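PDB 3QAV: Rho-class glutathione S-transferase, which probably transfers glutathione to electrophilic compounds. Local coordinates for residues R121-F135 / K154-Y168. Sequence-based numbering, arbitrary orientation.
Sequences RMFETSNISTNVMEF and KKDKAHVELGHWENY
R121 lays its guanidinium flat on the phenol ring of Y168, R121 CZ 3.5 Å from the Y168 ring centroid and the two planes 14° apart, a cation-pi stack; the carbonyl oxygen of H164 lies over the opposite face of the ring. Bends at chi2 and chi3 fold the arginine over the Y168 ring, while its NE and NH1 meet E124 OE1 side-on, in the guanidinium plane. E124 is thereby held for a second bond: Y168 OH donates to E124 OE2 at a very short 2.5 Å, arriving edge-on with carboxylate and ring steeply inclined. The two antiparallel helical runs belong to the all-helical C-terminal domain of the GST fold, where 126-131 and 154-168 cross at -163°. One turn along, W165 presents the edge of its indole to the backbone of 121-125 and one face to I128 CD1, 3.8 Å from the five-membered ring's centroid. Both E161 oxygens are engaged: W165 NE1 reaches OE2 on the anti lone pair at 2.7 Å, and N131 ND2 meets OE1, also at 2.7 Å. R75 of the second subunit forms salt bridges with E124 and E161, tying these buried carboxylates to the dimer interface. Farther on, F135 CE2 packs against K155 CB at 3.4 Å.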
loop_
_atom_site.group_PDB
_atom_site.type_symbol
_atom_site.label_atom_id
_atom_site.label_comp_id
_atom_site.label_asym_id
_atom_site.label_seq_id
_atom_site.Cartn_x
_atom_site.Cartn_y
_atom_site.Cartn_z
ATOM N N ARG A 121 -9.891 0.497 6.513
ATOM C CA ARG A 121 -10.455 -0.222 5.369
ATOM C C ARG A 121 -9.703 0.075 4.062
ATOM O O ARG A 121 -9.404 -0.838 3.302
ATOM C CB ARG A 121 -11.941 0.111 5.223
ATOM C CG ARG A 121 -12.804 -0.377 6.397
ATOM C CD ARG A 121 -13.027 -1.893 6.360
ATOM N NE ARG A 121 -12.041 -2.663 7.113
ATOM C CZ ARG A 121 -12.191 -3.066 8.374
ATOM N NH1 ARG A 121 -11.226 -3.769 8.965
ATOM N NH2 ARG A 121 -13.300 -2.776 9.046
ATOM N N MET A 122 -9.392 1.345 3.813
ATOM C CA MET A 122 -8.658 1.741 2.611
ATOM C C MET A 122 -7.397 0.907 2.373
ATOM O O MET A 122 -7.260 0.229 1.353
ATOM C CB MET A 122 -8.221 3.208 2.706
ATOM C CG MET A 122 -9.301 4.233 2.496
ATOM S SD MET A 122 -8.715 5.856 3.035
ATOM C CE MET A 122 -7.275 6.070 1.997
ATOM N N PHE A 123 -6.475 0.980 3.327
ATOM C CA PHE A 123 -5.197 0.282 3.231
ATOM C C PHE A 123 -5.271 -1.234 3.362
ATOM O O PHE A 123 -4.407 -1.942 2.859
ATOM C CB PHE A 123 -4.228 0.906 4.247
ATOM C CG PHE A 123 -4.039 2.398 4.035
ATOM C CD1 PHE A 123 -4.465 3.319 4.985
ATOM C CD2 PHE A 123 -3.505 2.876 2.839
ATOM C CE1 PHE A 123 -4.369 4.695 4.748
ATOM C CE2 PHE A 123 -3.406 4.243 2.591
ATOM C CZ PHE A 123 -3.840 5.158 3.547
ATOM N N GLU A 124 -6.312 -1.737 4.013
ATOM C CA GLU A 124 -6.466 -3.180 4.145
ATOM C C GLU A 124 -6.841 -3.796 2.788
ATOM O O GLU A 124 -6.611 -4.989 2.553
ATOM C CB GLU A 124 -7.542 -3.504 5.185
ATOM C CG GLU A 124 -7.701 -4.993 5.484
ATOM C CD GLU A 124 -8.757 -5.254 6.542
ATOM O OE1 GLU A 124 -9.186 -4.285 7.200
ATOM O OE2 GLU A 124 -9.146 -6.427 6.727
ATOM N N THR A 125 -7.402 -2.985 1.889
ATOM C CA THR A 125 -7.802 -3.489 0.573
ATOM C C THR A 125 -6.644 -4.091 -0.219
ATOM O O THR A 125 -6.870 -4.839 -1.174
ATOM C CB THR A 125 -8.444 -2.391 -0.317
ATOM O OG1 THR A 125 -7.461 -1.405 -0.657
ATOM C CG2 THR A 125 -9.598 -1.735 0.396
ATOM N N SER A 126 -5.412 -3.766 0.171
ATOM C CA SER A 126 -4.247 -4.289 -0.533
ATOM C C SER A 126 -4.166 -5.810 -0.409
ATOM O O SER A 126 -3.609 -6.473 -1.278
ATOM C CB SER A 126 -2.956 -3.664 0.002
ATOM O OG SER A 126 -2.525 -4.316 1.183
ATOM N N ASN A 127 -4.713 -6.354 0.675
ATOM C CA ASN A 127 -4.726 -7.802 0.902
ATOM C C ASN A 127 -5.555 -8.532 -0.145
ATOM O O ASN A 127 -5.387 -9.730 -0.353
ATOM C CB ASN A 127 -5.313 -8.137 2.271
ATOM C CG ASN A 127 -4.379 -7.807 3.401
ATOM O OD1 ASN A 127 -3.243 -8.278 3.434
ATOM N ND2 ASN A 127 -4.854 -7.002 4.347
ATOM N N ILE A 128 -6.478 -7.817 -0.777
ATOM C CA ILE A 128 -7.321 -8.417 -1.790
ATOM C C ILE A 128 -6.469 -8.723 -3.002
ATOM O O ILE A 128 -6.585 -9.794 -3.593
ATOM C CB ILE A 128 -8.479 -7.479 -2.182
ATOM C CG1 ILE A 128 -9.370 -7.232 -0.957
ATOM C CG2 ILE A 128 -9.283 -8.088 -3.342
ATOM C CD1 ILE A 128 -10.483 -6.219 -1.191
ATOM N N SER A 129 -5.606 -7.781 -3.369
ATOM C CA SER A 129 -4.714 -7.972 -4.504
ATOM C C SER A 129 -3.858 -9.210 -4.270
ATOM O O SER A 129 -3.781 -10.095 -5.110
ATOM C CB SER A 129 -3.783 -6.765 -4.672
ATOM O OG SER A 129 -4.502 -5.586 -4.972
ATOM N N THR A 130 -3.221 -9.264 -3.110
ATOM C CA THR A 130 -2.346 -10.374 -2.776
ATOM C C THR A 130 -3.035 -11.720 -2.576
ATOM O O THR A 130 -2.624 -12.720 -3.160
ATOM C CB THR A 130 -1.531 -10.056 -1.518
ATOM O OG1 THR A 130 -2.419 -9.864 -0.412
ATOM C CG2 THR A 130 -0.714 -8.791 -1.728
ATOM N N ASN A 131 -4.084 -11.754 -1.762
ATOM C CA ASN A 131 -4.762 -13.016 -1.488
ATOM C C ASN A 131 -5.776 -13.476 -2.529
ATOM O O ASN A 131 -5.999 -14.673 -2.684
ATOM C CB ASN A 131 -5.422 -12.966 -0.109
ATOM C CG ASN A 131 -4.434 -12.628 0.990
ATOM O OD1 ASN A 131 -3.280 -13.053 0.949
ATOM N ND2 ASN A 131 -4.884 -11.866 1.985
ATOM N N VAL A 132 -6.392 -12.543 -3.247
ATOM C CA VAL A 132 -7.370 -12.938 -4.250
ATOM C C VAL A 132 -6.826 -12.952 -5.674
ATOM O O VAL A 132 -6.972 -13.947 -6.380
ATOM C CB VAL A 132 -8.613 -12.033 -4.225
ATOM C CG1 VAL A 132 -9.615 -12.511 -5.251
ATOM C CG2 VAL A 132 -9.239 -12.045 -2.850
ATOM N N MET A 133 -6.196 -11.863 -6.100
ATOM C CA MET A 133 -5.676 -11.802 -7.462
ATOM C C MET A 133 -4.557 -12.799 -7.747
ATOM O O MET A 133 -4.246 -13.068 -8.907
ATOM C CB MET A 133 -5.212 -10.382 -7.798
ATOM C CG MET A 133 -6.308 -9.327 -7.675
ATOM S SD MET A 133 -7.928 -9.867 -8.287
ATOM C CE MET A 133 -7.670 -9.810 -10.084
ATOM N N GLU A 134 -3.956 -13.350 -6.697
ATOM C CA GLU A 134 -2.885 -14.330 -6.865
ATOM C C GLU A 134 -3.448 -15.620 -7.455
ATOM O O GLU A 134 -2.732 -16.385 -8.102
ATOM C CB GLU A 134 -2.212 -14.625 -5.521
ATOM C CG GLU A 134 -0.823 -14.011 -5.366
ATOM C CD GLU A 134 0.231 -14.718 -6.205
ATOM O OE1 GLU A 134 0.520 -15.903 -5.926
ATOM O OE2 GLU A 134 0.772 -14.090 -7.145
ATOM N N PHE A 135 -4.735 -15.855 -7.224
ATOM C CA PHE A 135 -5.408 -17.043 -7.742
ATOM C C PHE A 135 -5.549 -16.868 -9.250
ATOM O O PHE A 135 -5.544 -17.839 -10.007
ATOM C CB PHE A 135 -6.785 -17.187 -7.078
ATOM C CG PHE A 135 -7.557 -18.409 -7.508
ATOM C CD1 PHE A 135 -8.666 -18.289 -8.340
ATOM C CD2 PHE A 135 -7.196 -19.674 -7.054
ATOM C CE1 PHE A 135 -9.409 -19.407 -8.710
ATOM C CE2 PHE A 135 -7.930 -20.800 -7.420
ATOM C CZ PHE A 135 -9.040 -20.666 -8.247
ATOM N N LYS A 154 -4.202 -21.524 -2.362
ATOM C CA LYS A 154 -4.550 -20.258 -2.983
ATOM C C LYS A 154 -6.050 -20.019 -3.047
ATOM O O LYS A 154 -6.540 -19.015 -2.533
ATOM C CB LYS A 154 -3.933 -20.191 -4.380
ATOM C CG LYS A 154 -2.417 -20.322 -4.350
ATOM C CD LYS A 154 -1.795 -20.220 -5.729
ATOM C CE LYS A 154 -0.278 -20.286 -5.638
ATOM N NZ LYS A 154 0.283 -19.175 -4.818
ATOM N N LYS A 155 -6.784 -20.936 -3.665
ATOM C CA LYS A 155 -8.227 -20.775 -3.764
ATOM C C LYS A 155 -8.822 -20.564 -2.375
ATOM O O LYS A 155 -9.649 -19.674 -2.173
ATOM C CB LYS A 155 -8.860 -22.000 -4.424
ATOM C CG LYS A 155 -10.337 -21.824 -4.733
ATOM C CD LYS A 155 -10.838 -22.902 -5.677
ATOM C CE LYS A 155 -12.290 -22.672 -6.062
ATOM N NZ LYS A 155 -12.744 -23.674 -7.067
ATOM N N ASP A 156 -8.385 -21.383 -1.425
ATOM C CA ASP A 156 -8.852 -21.302 -0.044
ATOM C C ASP A 156 -8.500 -19.971 0.600
ATOM O O ASP A 156 -9.279 -19.433 1.388
ATOM C CB ASP A 156 -8.252 -22.433 0.794
ATOM C CG ASP A 156 -9.022 -23.730 0.664
ATOM O OD1 ASP A 156 -8.591 -24.735 1.273
ATOM O OD2 ASP A 156 -10.058 -23.743 -0.039
ATOM N N LYS A 157 -7.319 -19.451 0.280
ATOM C CA LYS A 157 -6.889 -18.178 0.838
ATOM C C LYS A 157 -7.729 -17.033 0.291
ATOM O O LYS A 157 -7.974 -16.052 0.986
ATOM C CB LYS A 157 -5.407 -17.929 0.543
ATOM C CG LYS A 157 -4.471 -18.716 1.445
ATOM C CD LYS A 157 -3.040 -18.215 1.359
ATOM C CE LYS A 157 -2.159 -18.912 2.391
ATOM N NZ LYS A 157 -0.761 -18.394 2.398
ATOM N N ALA A 158 -8.175 -17.171 -0.952
ATOM C CA ALA A 158 -9.000 -16.151 -1.586
ATOM C C ALA A 158 -10.330 -16.089 -0.857
ATOM O O ALA A 158 -10.870 -15.008 -0.624
ATOM C CB ALA A 158 -9.223 -16.484 -3.060
ATOM N N HIS A 159 -10.848 -17.260 -0.491
ATOM C CA HIS A 159 -12.115 -17.344 0.220
ATOM C C HIS A 159 -12.004 -16.735 1.611
ATOM O O HIS A 159 -12.940 -16.090 2.087
ATOM C CB HIS A 159 -12.576 -18.802 0.309
ATOM C CG HIS A 159 -13.111 -19.345 -0.982
ATOM N ND1 HIS A 159 -13.403 -20.678 -1.166
ATOM C CD2 HIS A 159 -13.434 -18.727 -2.143
ATOM C CE1 HIS A 159 -13.885 -20.860 -2.384
ATOM N NE2 HIS A 159 -13.914 -19.691 -2.997
ATOM N N VAL A 160 -10.862 -16.930 2.262
ATOM C CA VAL A 160 -10.659 -16.370 3.596
ATOM C C VAL A 160 -10.657 -14.844 3.531
ATOM O O VAL A 160 -11.343 -14.173 4.305
ATOM C CB VAL A 160 -9.330 -16.844 4.212
ATOM C CG1 VAL A 160 -9.067 -16.106 5.519
ATOM C CG2 VAL A 160 -9.389 -18.343 4.458
ATOM N N GLU A 161 -9.888 -14.298 2.599
ATOM C CA GLU A 161 -9.814 -12.854 2.429
ATOM C C GLU A 161 -11.203 -12.249 2.210
ATOM O O GLU A 161 -11.592 -11.298 2.893
ATOM C CB GLU A 161 -8.914 -12.528 1.247
ATOM C CG GLU A 161 -8.761 -11.045 0.956
ATOM C CD GLU A 161 -8.161 -10.258 2.113
ATOM O OE1 GLU A 161 -7.199 -10.744 2.750
ATOM O OE2 GLU A 161 -8.647 -9.136 2.369
ATOM N N LEU A 162 -11.949 -12.801 1.257
ATOM C CA LEU A 162 -13.287 -12.303 0.955
ATOM C C LEU A 162 -14.207 -12.367 2.170
ATOM O O LEU A 162 -15.102 -11.537 2.321
ATOM C CB LEU A 162 -13.899 -13.095 -0.213
ATOM C CG LEU A 162 -13.701 -12.555 -1.636
ATOM C CD1 LEU A 162 -12.307 -11.973 -1.799
ATOM C CD2 LEU A 162 -13.943 -13.673 -2.641
ATOM N N GLY A 163 -13.978 -13.354 3.033
ATOM C CA GLY A 163 -14.796 -13.503 4.226
ATOM C C GLY A 163 -14.745 -12.258 5.093
ATOM O O GLY A 163 -15.761 -11.818 5.627
ATOM N N HIS A 164 -13.556 -11.676 5.215
ATOM C CA HIS A 164 -13.374 -10.472 6.015
ATOM C C HIS A 164 -14.282 -9.357 5.533
ATOM O O HIS A 164 -15.022 -8.762 6.316
ATOM C CB HIS A 164 -11.923 -10.010 5.944
ATOM C CG HIS A 164 -10.964 -10.921 6.645
ATOM N ND1 HIS A 164 -9.820 -11.401 6.044
ATOM C CD2 HIS A 164 -10.957 -11.407 7.908
ATOM C CE1 HIS A 164 -9.149 -12.143 6.906
ATOM N NE2 HIS A 164 -9.818 -12.163 8.046
ATOM N N TRP A 165 -14.235 -9.087 4.233
ATOM C CA TRP A 165 -15.044 -8.029 3.649
ATOM C C TRP A 165 -16.533 -8.350 3.717
ATOM O O TRP A 165 -17.360 -7.454 3.903
ATOM C CB TRP A 165 -14.591 -7.770 2.208
ATOM C CG TRP A 165 -13.115 -7.488 2.137
ATOM C CD1 TRP A 165 -12.126 -8.379 1.853
ATOM C CD2 TRP A 165 -12.460 -6.255 2.468
ATOM N NE1 TRP A 165 -10.895 -7.783 1.990
ATOM C CE2 TRP A 165 -11.072 -6.478 2.365
ATOM C CE3 TRP A 165 -12.914 -4.983 2.843
ATOM C CZ2 TRP A 165 -10.131 -5.478 2.624
ATOM C CZ3 TRP A 165 -11.978 -3.985 3.099
ATOM C CH2 TRP A 165 -10.601 -4.241 2.988
ATOM N N GLU A 166 -16.874 -9.628 3.581
ATOM C CA GLU A 166 -18.269 -10.056 3.678
ATOM C C GLU A 166 -18.759 -9.618 5.060
ATOM O O GLU A 166 -19.823 -9.007 5.199
ATOM C CB GLU A 166 -18.361 -11.581 3.550
ATOM C CG GLU A 166 -19.766 -12.178 3.669
ATOM C CD GLU A 166 -20.672 -11.825 2.498
ATOM O OE1 GLU A 166 -20.154 -11.608 1.384
ATOM O OE2 GLU A 166 -21.906 -11.786 2.688
ATOM N N ASN A 167 -17.960 -9.927 6.078
ATOM C CA ASN A 167 -18.278 -9.567 7.455
ATOM C C ASN A 167 -18.409 -8.064 7.636
ATOM O O ASN A 167 -19.377 -7.586 8.226
ATOM C CB ASN A 167 -17.196 -10.079 8.407
ATOM C CG ASN A 167 -17.322 -11.559 8.693
ATOM O OD1 ASN A 167 -16.456 -12.153 9.338
ATOM N ND2 ASN A 167 -18.406 -12.165 8.220
ATOM N N TYR A 168 -17.423 -7.324 7.139
ATOM C CA TYR A 168 -17.435 -5.864 7.258
ATOM C C TYR A 168 -18.746 -5.305 6.703
ATOM O O TYR A 168 -19.440 -4.538 7.372
ATOM C CB TYR A 168 -16.253 -5.255 6.487
ATOM C CG TYR A 168 -14.880 -5.701 6.947
ATOM C CD1 TYR A 168 -13.808 -5.730 6.057
ATOM C CD2 TYR A 168 -14.643 -6.076 8.272
ATOM C CE1 TYR A 168 -12.541 -6.120 6.468
ATOM C CE2 TYR A 168 -13.374 -6.468 8.695
ATOM C CZ TYR A 168 -12.331 -6.487 7.790
ATOM O OH TYR A 168 -11.075 -6.870 8.197
HETATM O O HOH W 1 -10.058 -5.789 10.519
#